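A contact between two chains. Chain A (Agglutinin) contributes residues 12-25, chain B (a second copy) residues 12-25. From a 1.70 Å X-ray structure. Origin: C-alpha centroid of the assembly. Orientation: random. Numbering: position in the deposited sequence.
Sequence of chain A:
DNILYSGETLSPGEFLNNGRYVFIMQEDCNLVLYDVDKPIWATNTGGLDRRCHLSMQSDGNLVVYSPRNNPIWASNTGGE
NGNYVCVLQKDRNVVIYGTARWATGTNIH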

ATOM      1  N   PRO A  12       4.325  -0.135  21.902  1.00 22.57           N
ATOM      2  CA  PRO A  12       4.924  -1.474  21.853  1.00 22.03           C
ATOM      3  C   PRO A  12       4.248  -2.393  20.823  1.00 22.43           C
ATOM      4  O   PRO A  12       2.999  -2.510  20.795  1.00 21.19           O
ATOM      5  CB  PRO A  12       4.714  -2.007  23.279  1.00 23.70           C
ATOM      6  CG  PRO A  12       4.659  -0.796  24.124  1.00 24.43           C
ATOM      7  CD  PRO A  12       4.002   0.267  23.289  1.00 23.22           C
ATOM      8  N   GLY A  13       5.059  -3.017  19.973  1.00 21.32           N
ATOM      9  CA  GLY A  13       4.557  -3.923  18.938  1.00 21.86           C
ATOM     10  C   GLY A  13       4.164  -3.235  17.624  1.00 20.92           C
ATOM     11  O   GLY A  13       3.898  -3.916  16.635  1.00 23.88           O
ATOM     12  N   GLU A  14       4.128  -1.888  17.609  1.00 20.25           N
ATOM     13  CA  GLU A  14       3.758  -1.132  16.375  1.00 18.64           C
ATOM     14  C   GLU A  14       4.977  -1.002  15.462  1.00 17.74           C
ATOM     15  O   GLU A  14       6.121  -1.166  15.916  1.00 16.41           O
ATOM     16  CB  GLU A  14       3.115   0.215  16.714  1.00 19.14           C
ATOM     17  CG  GLU A  14       1.760   0.032  17.438  1.00 20.80           C
ATOM     18  CD  GLU A  14       1.006   1.327  17.662  1.00 23.23           C
ATOM     19  OE1 GLU A  14       1.617   2.405  17.580  1.00 20.94           O
ATOM     20  OE2 GLU A  14      -0.216   1.254  17.942  1.00 24.76           O
ATOM     21  N   PHE A  15       4.735  -0.689  14.188  1.00 16.99           N
ATOM     22  CA  PHE A  15       5.795  -0.678  13.213  1.00 16.55           C
ATOM     23  C   PHE A  15       5.508   0.058  11.948  1.00 16.24           C
ATOM     24  O   PHE A  15       4.359   0.461  11.671  1.00 18.37           O
ATOM     25  CB  PHE A  15       5.989  -2.144  12.784  1.00 16.71           C
ATOM     26  CG  PHE A  15       4.701  -2.770  12.193  1.00 16.75           C
ATOM     27  CD1 PHE A  15       3.729  -3.343  13.035  1.00 16.21           C
ATOM     28  CD2 PHE A  15       4.449  -2.739  10.810  1.00 18.90           C
ATOM     29  CE1 PHE A  15       2.546  -3.884  12.505  1.00 18.53           C
ATOM     30  CE2 PHE A  15       3.265  -3.282  10.280  1.00 17.85           C
ATOM     31  CZ  PHE A  15       2.319  -3.857  11.133  1.00 19.01           C
ATOM     32  N   LEU A  16       6.577   0.237  11.156  1.00 17.63           N
ATOM     33  CA  LEU A  16       6.496   0.794   9.832  1.00 16.33           C
ATOM     34  C   LEU A  16       6.799  -0.363   8.922  1.00 16.95           C
ATOM     35  O   LEU A  16       7.551  -1.277   9.310  1.00 15.16           O
ATOM     36  CB  LEU A  16       7.522   1.899   9.591  1.00 16.37           C
ATOM     37  CG  LEU A  16       7.470   3.170  10.427  1.00 13.78           C
ATOM     38  CD1 LEU A  16       8.589   4.140   9.971  1.00 12.87           C
ATOM     39  CD2 LEU A  16       6.129   3.828  10.325  1.00 17.21           C
ATOM     40  N   ASN A  17       6.212  -0.380   7.728  1.00 15.79           N
ATOM     41  CA  ASN A  17       6.492  -1.466   6.753  1.00 16.75           C
ATOM     42  C   ASN A  17       6.599  -0.950   5.331  1.00 16.17           C
ATOM     43  O   ASN A  17       6.026   0.099   4.985  1.00 17.24           O
ATOM     44  CB  ASN A  17       5.443  -2.605   6.812  1.00 17.15           C
ATOM     45  CG  ASN A  17       4.055  -2.158   6.377  1.00 19.09           C
ATOM     46  OD1 ASN A  17       3.376  -1.419   7.081  1.00 16.44           O
ATOM     47  ND2 ASN A  17       3.608  -2.663   5.228  1.00 18.35           N
ATOM     48  N   ASN A  18       7.339  -1.681   4.506  1.00 17.71           N
ATOM     49  CA  ASN A  18       7.519  -1.321   3.117  1.00 15.54           C
ATOM     50  C   ASN A  18       8.021  -2.547   2.376  1.00 17.96           C
ATOM     51  O   ASN A  18       9.204  -2.887   2.433  1.00 17.80           O
ATOM     52  CB  ASN A  18       8.488  -0.126   2.995  1.00 17.24           C
ATOM     53  CG  ASN A  18       8.459   0.536   1.609  1.00 17.58           C
ATOM     54  OD1 ASN A  18       8.063  -0.065   0.626  1.00 20.92           O
ATOM     55  ND2 ASN A  18       8.895   1.805   1.551  1.00 17.51           N
ATOM     56  N   GLY A  19       7.097  -3.239   1.710  1.00 16.50           N
ATOM     57  CA  GLY A  19       7.427  -4.456   0.981  1.00 17.74           C
ATOM     58  C   GLY A  19       7.854  -5.548   1.945  1.00 17.04           C
ATOM     59  O   GLY A  19       7.109  -5.919   2.848  1.00 18.46           O
ATOM     60  N   ARG A  20       9.064  -6.050   1.760  1.00 16.64           N
ATOM     61  CA  ARG A  20       9.603  -7.111   2.621  1.00 18.13           C
ATOM     62  C   ARG A  20      10.322  -6.562   3.879  1.00 17.73           C
ATOM     63  O   ARG A  20      10.852  -7.348   4.682  1.00 19.07           O
ATOM     64  CB  ARG A  20      10.543  -8.040   1.809  1.00 20.95           C
ATOM     65  CG  ARG A  20      11.743  -7.342   1.140  1.00 25.53           C
ATOM     66  CD  ARG A  20      12.506  -8.298   0.224  1.00 25.74           C
ATOM     67  NE  ARG A  20      13.190  -9.335   0.965  1.00 26.25           N
ATOM     68  CZ  ARG A  20      13.826 -10.368   0.415  1.00 30.17           C
ATOM     69  NH1 ARG A  20      13.855 -10.528  -0.912  1.00 36.42           N
ATOM     70  NH2 ARG A  20      14.423 -11.258   1.197  1.00 31.19           N
ATOM     71  N   TYR A  21      10.308  -5.225   4.066  1.00 17.36           N
ATOM     72  CA  TYR A  21      10.989  -4.601   5.218  1.00 17.40           C
ATOM     73  C   TYR A  21      10.021  -4.183   6.338  1.00 16.72           C
ATOM     74  O   TYR A  21       8.924  -3.663   6.070  1.00 17.53           O
ATOM     75  CB  TYR A  21      11.813  -3.372   4.770  1.00 16.77           C
ATOM     76  CG  TYR A  21      12.640  -3.604   3.527  1.00 18.99           C
ATOM     77  CD1 TYR A  21      13.464  -4.720   3.412  1.00 20.31           C
ATOM     78  CD2 TYR A  21      12.651  -2.671   2.489  1.00 15.80           C
ATOM     79  CE1 TYR A  21      14.239  -4.937   2.267  1.00 20.05           C
ATOM     80  CE2 TYR A  21      13.434  -2.874   1.340  1.00 18.45           C
ATOM     81  CZ  TYR A  21      14.223  -4.010   1.242  1.00 17.55           C
ATOM     82  OH  TYR A  21      14.995  -4.226   0.126  1.00 19.61           O
ATOM     83  N   VAL A  22      10.436  -4.426   7.593  1.00 15.92           N
ATOM     84  CA  VAL A  22       9.654  -4.068   8.776  1.00 15.71           C
ATOM     85  C   VAL A  22      10.581  -3.383   9.834  1.00 17.17           C
ATOM     86  O   VAL A  22      11.643  -3.917  10.181  1.00 16.81           O
ATOM     87  CB  VAL A  22       8.950  -5.282   9.401  1.00 16.46           C
ATOM     88  CG1 VAL A  22       8.227  -4.885  10.692  1.00 16.64           C
ATOM     89  CG2 VAL A  22       7.970  -5.912   8.401  1.00 15.48           C
ATOM     90  N   PHE A  23      10.157  -2.202  10.307  1.00 15.79           N
ATOM     91  CA  PHE A  23      10.883  -1.403  11.313  1.00 16.00           C
ATOM     92  C   PHE A  23       9.947  -1.394  12.506  1.00 15.87           C
ATOM     93  O   PHE A  23       8.931  -0.672  12.510  1.00 17.31           O
ATOM     94  CB  PHE A  23      11.188  -0.024  10.743  1.00 15.92           C
ATOM     95  CG  PHE A  23      12.084   0.840  11.611  1.00 16.70           C
ATOM     96  CD1 PHE A  23      13.401   0.474  11.856  1.00 16.92           C
ATOM     97  CD2 PHE A  23      11.637   2.067  12.095  1.00 18.28           C
ATOM     98  CE1 PHE A  23      14.238   1.283  12.627  1.00 19.13           C
ATOM     99  CE2 PHE A  23      12.482   2.887  12.863  1.00 18.82           C
ATOM    100  CZ  PHE A  23      13.772   2.492  13.124  1.00 18.12           C
ATOM    101  N   ILE A  24      10.285  -2.199  13.532  1.00 15.66           N
ATOM    102  CA  ILE A  24       9.398  -2.402  14.698  1.00 16.61           C
ATOM    103  C   ILE A  24       9.937  -2.060  16.117  1.00 17.74           C
ATOM    104  O   ILE A  24      11.069  -2.394  16.473  1.00 17.64           O
ATOM    105  CB  ILE A  24       8.902  -3.920  14.701  1.00 14.18           C
ATOM    106  CG1 ILE A  24       7.893  -4.206  15.834  1.00 13.75           C
ATOM    107  CG2 ILE A  24      10.088  -4.875  14.770  1.00 18.80           C
ATOM    108  CD1 ILE A  24       7.260  -5.612  15.747  1.00 16.94           C
ATOM    109  N   MET A  25       9.072  -1.399  16.906  1.00 17.56           N
ATOM    110  CA  MET A  25       9.340  -1.054  18.285  1.00 17.45           C
ATOM    111  C   MET A  25       8.855  -2.279  19.068  1.00 17.99           C
ATOM    112  O   MET A  25       7.672  -2.365  19.455  1.00 18.97           O
ATOM    113  CB  MET A  25       8.585   0.207  18.669  1.00 19.71           C
ATOM    114  CG  MET A  25       8.738   0.725  20.147  1.00 18.13           C
ATOM    115  SD  MET A  25      10.371   1.316  20.646  1.00 19.31           S
ATOM    116  CE  MET A  25      11.284  -0.220  20.875  1.00 23.78           C
TER
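Chain B 12-25: PGEFLNNGRYVFIM

Chain B 12-25 repeats the fold of chain A 12-25: a β-hairpin whose first strand ends at B:Asn18 and whose second runs from B:Tyr21 to B:Met25, joined by a type II' turn from B:Asn18 to B:Tyr21, matching the turn from A:Asn18 to A:Tyr21. Paired backbone hydrogen bonds hold each hairpin, among them B:Leu16 N to B:Phe23 O and B:Phe23 N to B:Leu16 O, both 2.9 Å; B:Tyr21 N to B:Asn18 O, 3.0 Å, closes the turn, and B:Asn18 N to B:Tyr21 O, also 3.0 Å, completes the pair.

The two hairpins meet at their turns in a nearly symmetric, antiparallel register, equivalent strands running in roughly opposite senses. The CA of B:Gly19 lies 6.1 Å from the CA of A:Asn17, and the CA of B:Asn17 the same distance from the CA of A:Gly19; B:Val22 CA is 6.5 Å from A:Arg20 CA, and B:Arg20 CA 6.4 Å from A:Val22 CA. The CA-to-CB bonds of A:Phe15, A:Asn17, A:Val22, A:Ile24 and their chain B counterparts point toward the partner; those of A:Asn18, A:Tyr21, B:Asn18 and B:Tyr21 point away. No direct hydrogen bond links the stretches, which bury 577 Å² between them.

Nonpolar packing centers on A:Phe15 with B:Arg20 and B:Phe15 with A:Arg20. B:Arg20 CB sits over one face of the A:Phe15 ring, 4.0 Å from its centroid, in a CH-π contact, and A:Arg20 CB does the same to B:Phe15 at 4.1 Å. The arginine chain continues past the ring, with B:Arg20 CD 3.7 Å from A:Phe15 CE1. Its guanidinium then offers one face to A:Ile24, whose CD1 lies 4.3 Å from B:Arg20 NH2. Nearer the turn, A:Val22 CG2 packs 4.2 Å from B:Arg20 CA. B:Gly19, whose positive phi (64°) by itself favours glycine, brings its C within 4.0 Å of A:Phe15 CE2.

Polar contacts run through water. A:Asn17 ND2 comes within 3.5 Å of B:Gly19 O, but the angle is too poor for a hydrogen bond. Water 3 joins the same groups of both chains: it accepts from A:Asn17 ND2 (2.9 Å) and B:Asn17 ND2 (3.0 Å) and donates to A:Gly19 O (2.8 Å) and B:Gly19 O (2.7 Å), a full set of four bonds. Water 2 accepts from A:Asn17 ND2 at 3.3 Å and B:Gly19 N at 3.2 Å; water 4 makes the reciprocal bridge, from B:Asn17 ND2 at 3.3 Å and A:Gly19 N at 3.1 Å. Farther out, water 1 donates to A:Gly13 O at 2.7 Å and accepts a weak bond from B:Arg20 NH1 at 3.3 Å.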

ATOM      1  N   PRO B  12      11.934 -17.203  -7.974  1.00 20.61           N
ATOM      2  CA  PRO B  12      12.753 -17.339  -6.756  1.00 21.16           C
ATOM      3  C   PRO B  12      13.045 -15.990  -6.076  1.00 22.62           C
ATOM      4  O   PRO B  12      13.566 -15.055  -6.722  1.00 20.66           O
ATOM      5  CB  PRO B  12      14.044 -17.983  -7.272  1.00 21.96           C
ATOM      6  CG  PRO B  12      13.626 -18.725  -8.492  1.00 23.04           C
ATOM      7  CD  PRO B  12      12.551 -17.899  -9.125  1.00 21.70           C
ATOM      8  N   GLY B  13      12.693 -15.893  -4.794  1.00 20.63           N
ATOM      9  CA  GLY B  13      12.906 -14.672  -4.014  1.00 21.05           C
ATOM     10  C   GLY B  13      11.733 -13.692  -4.046  1.00 20.80           C
ATOM     11  O   GLY B  13      11.714 -12.732  -3.267  1.00 22.81           O
ATOM     12  N   GLU B  14      10.755 -13.921  -4.943  1.00 19.42           N
ATOM     13  CA  GLU B  14       9.571 -13.018  -5.042  1.00 18.96           C
ATOM     14  C   GLU B  14       8.573 -13.351  -3.941  1.00 17.81           C
ATOM     15  O   GLU B  14       8.604 -14.456  -3.380  1.00 18.23           O
ATOM     16  CB  GLU B  14       8.948 -13.064  -6.434  1.00 17.58           C
ATOM     17  CG  GLU B  14       9.879 -12.483  -7.500  1.00 20.93           C
ATOM     18  CD  GLU B  14       9.236 -12.346  -8.853  1.00 22.57           C
ATOM     19  OE1 GLU B  14       8.225 -13.038  -9.121  1.00 22.48           O
ATOM     20  OE2 GLU B  14       9.754 -11.542  -9.665  1.00 26.04           O
ATOM     21  N   PHE B  15       7.669 -12.402  -3.645  1.00 18.25           N
ATOM     22  CA  PHE B  15       6.751 -12.558  -2.531  1.00 17.49           C
ATOM     23  C   PHE B  15       5.513 -11.694  -2.553  1.00 15.74           C
ATOM     24  O   PHE B  15       5.387 -10.759  -3.360  1.00 15.69           O
ATOM     25  CB  PHE B  15       7.523 -12.125  -1.278  1.00 17.32           C
ATOM     26  CG  PHE B  15       8.010 -10.651  -1.345  1.00 16.51           C
ATOM     27  CD1 PHE B  15       9.213 -10.323  -1.985  1.00 19.52           C
ATOM     28  CD2 PHE B  15       7.246  -9.622  -0.805  1.00 17.15           C
ATOM     29  CE1 PHE B  15       9.646  -8.994  -2.069  1.00 18.95           C
ATOM     30  CE2 PHE B  15       7.681  -8.285  -0.889  1.00 18.73           C
ATOM     31  CZ  PHE B  15       8.889  -7.986  -1.527  1.00 17.22           C
ATOM     32  N   LEU B  16       4.580 -12.027  -1.643  1.00 16.78           N
ATOM     33  CA  LEU B  16       3.388 -11.247  -1.409  1.00 16.03           C
ATOM     34  C   LEU B  16       3.601 -10.637  -0.044  1.00 16.17           C
ATOM     35  O   LEU B  16       4.284 -11.235   0.803  1.00 15.40           O
ATOM     36  CB  LEU B  16       2.113 -12.094  -1.399  1.00 16.70           C
ATOM     37  CG  LEU B  16       1.733 -12.892  -2.648  1.00 17.61           C
ATOM     38  CD1 LEU B  16       0.437 -13.670  -2.407  1.00 16.29           C
ATOM     39  CD2 LEU B  16       1.595 -11.983  -3.858  1.00 15.67           C
ATOM     40  N   ASN B  17       3.080  -9.435   0.182  1.00 15.50           N
ATOM     41  CA  ASN B  17       3.216  -8.781   1.501  1.00 16.22           C
ATOM     42  C   ASN B  17       1.954  -8.053   1.926  1.00 17.41           C
ATOM     43  O   ASN B  17       1.174  -7.581   1.079  1.00 17.40           O
ATOM     44  CB  ASN B  17       4.423  -7.797   1.555  1.00 16.32           C
ATOM     45  CG  ASN B  17       4.249  -6.572   0.628  1.00 16.29           C
ATOM     46  OD1 ASN B  17       4.403  -6.666  -0.602  1.00 18.28           O
ATOM     47  ND2 ASN B  17       4.005  -5.402   1.236  1.00 19.96           N
ATOM     48  N   ASN B  18       1.754  -7.967   3.246  1.00 16.76           N
ATOM     49  CA  ASN B  18       0.605  -7.285   3.821  1.00 15.70           C
ATOM     50  C   ASN B  18       0.947  -6.908   5.245  1.00 17.68           C
ATOM     51  O   ASN B  18       0.935  -7.749   6.145  1.00 18.04           O
ATOM     52  CB  ASN B  18      -0.649  -8.183   3.748  1.00 15.34           C
ATOM     53  CG  ASN B  18      -1.956  -7.409   3.942  1.00 18.17           C
ATOM     54  OD1 ASN B  18      -2.003  -6.392   4.634  1.00 21.18           O
ATOM     55  ND2 ASN B  18      -3.030  -7.905   3.317  1.00 14.21           N
ATOM     56  N   GLY B  19       1.292  -5.632   5.451  1.00 19.18           N
ATOM     57  CA  GLY B  19       1.666  -5.145   6.776  1.00 16.95           C
ATOM     58  C   GLY B  19       2.939  -5.841   7.253  1.00 18.63           C
ATOM     59  O   GLY B  19       3.948  -5.828   6.571  1.00 17.54           O
ATOM     60  N   ARG B  20       2.868  -6.472   8.418  1.00 17.18           N
ATOM     61  CA  ARG B  20       4.022  -7.192   8.985  1.00 18.12           C
ATOM     62  C   ARG B  20       4.162  -8.653   8.456  1.00 17.73           C
ATOM     63  O   ARG B  20       5.069  -9.389   8.891  1.00 18.13           O
ATOM     64  CB  ARG B  20       3.957  -7.177  10.530  1.00 20.74           C
ATOM     65  CG  ARG B  20       2.678  -7.800  11.135  1.00 23.68           C
ATOM     66  CD  ARG B  20       2.581  -7.560  12.648  1.00 26.97           C
ATOM     67  NE  ARG B  20       3.543  -8.343  13.395  1.00 28.79           N
ATOM     68  CZ  ARG B  20       3.767  -8.227  14.706  1.00 30.83           C
ATOM     69  NH1 ARG B  20       3.109  -7.322  15.438  1.00 35.93           N
ATOM     70  NH2 ARG B  20       4.673  -9.009  15.288  1.00 31.07           N
ATOM     71  N   TYR B  21       3.292  -9.051   7.503  1.00 16.55           N
ATOM     72  CA  TYR B  21       3.312 -10.422   6.957  1.00 16.54           C
ATOM     73  C   TYR B  21       3.948 -10.515   5.556  1.00 16.27           C
ATOM     74  O   TYR B  21       3.720  -9.651   4.695  1.00 16.32           O
ATOM     75  CB  TYR B  21       1.882 -11.003   6.907  1.00 16.98           C
ATOM     76  CG  TYR B  21       1.069 -10.780   8.170  1.00 17.11           C
ATOM     77  CD1 TYR B  21       1.578 -11.118   9.421  1.00 19.06           C
ATOM     78  CD2 TYR B  21      -0.234 -10.288   8.104  1.00 17.09           C
ATOM     79  CE1 TYR B  21       0.822 -10.920  10.590  1.00 18.66           C
ATOM     80  CE2 TYR B  21      -1.001 -10.101   9.267  1.00 16.71           C
ATOM     81  CZ  TYR B  21      -0.461 -10.417  10.498  1.00 17.10           C
ATOM     82  OH  TYR B  21      -1.211 -10.236  11.651  1.00 19.37           O
ATOM     83  N   VAL B  22       4.744 -11.572   5.350  1.00 13.99           N
ATOM     84  CA  VAL B  22       5.421 -11.839   4.069  1.00 15.62           C
ATOM     85  C   VAL B  22       5.248 -13.338   3.684  1.00 16.21           C
ATOM     86  O   VAL B  22       5.509 -14.232   4.502  1.00 16.66           O
ATOM     87  CB  VAL B  22       6.907 -11.476   4.120  1.00 14.91           C
ATOM     88  CG1 VAL B  22       7.611 -11.880   2.813  1.00 16.58           C
ATOM     89  CG2 VAL B  22       7.092  -9.978   4.403  1.00 16.57           C
ATOM     90  N   PHE B  23       4.812 -13.581   2.438  1.00 15.85           N
ATOM     91  CA  PHE B  23       4.593 -14.930   1.894  1.00 16.17           C
ATOM     92  C   PHE B  23       5.571 -15.018   0.763  1.00 16.72           C
ATOM     93  O   PHE B  23       5.340 -14.450  -0.311  1.00 15.92           O
ATOM     94  CB  PHE B  23       3.133 -15.072   1.467  1.00 17.01           C
ATOM     95  CG  PHE B  23       2.717 -16.474   1.077  1.00 16.65           C
ATOM     96  CD1 PHE B  23       2.744 -17.509   2.008  1.00 18.19           C
ATOM     97  CD2 PHE B  23       2.191 -16.733  -0.184  1.00 16.89           C
ATOM     98  CE1 PHE B  23       2.327 -18.793   1.661  1.00 20.35           C
ATOM     99  CE2 PHE B  23       1.764 -18.018  -0.534  1.00 18.41           C
ATOM    100  CZ  PHE B  23       1.832 -19.042   0.385  1.00 19.38           C
ATOM    101  N   ILE B  24       6.680 -15.743   0.993  1.00 15.91           N
ATOM    102  CA  ILE B  24       7.793 -15.801   0.020  1.00 16.35           C
ATOM    103  C   ILE B  24       8.207 -17.179  -0.535  1.00 18.04           C
ATOM    104  O   ILE B  24       8.306 -18.176   0.201  1.00 17.65           O
ATOM    105  CB  ILE B  24       9.079 -15.097   0.670  1.00 14.77           C
ATOM    106  CG1 ILE B  24      10.252 -15.040  -0.301  1.00 14.72           C
ATOM    107  CG2 ILE B  24       9.478 -15.793   1.972  1.00 16.71           C
ATOM    108  CD1 ILE B  24      11.428 -14.201   0.217  1.00 16.58           C
ATOM    109  N   MET B  25       8.440 -17.199  -1.856  1.00 17.75           N
ATOM    110  CA  MET B  25       8.918 -18.350  -2.575  1.00 17.58           C
ATOM    111  C   MET B  25      10.449 -18.214  -2.474  1.00 17.97           C
ATOM    112  O   MET B  25      11.084 -17.540  -3.292  1.00 18.23           O
ATOM    113  CB  MET B  25       8.423 -18.308  -4.006  1.00 19.45           C
ATOM    114  CG  MET B  25       8.889 -19.452  -4.977  1.00 18.44           C
ATOM    115  SD  MET B  25       8.274 -21.130  -4.644  1.00 19.11           S
ATOM    116  CE  MET B  25       9.276 -21.626  -3.238  1.00 23.75           C
TER
HETATM  117  O   HOH W   1       1.326  -4.634  16.037  1.00 51.89           O
HETATM  118  O   HOH W   2       1.114  -3.351   3.213  1.00 17.22           O
HETATM  119  O   HOH W   3       4.802  -5.042   4.098  1.00 19.57           O
HETATM  120  O   HOH W   4       4.224  -2.154   1.050  1.00 17.47           O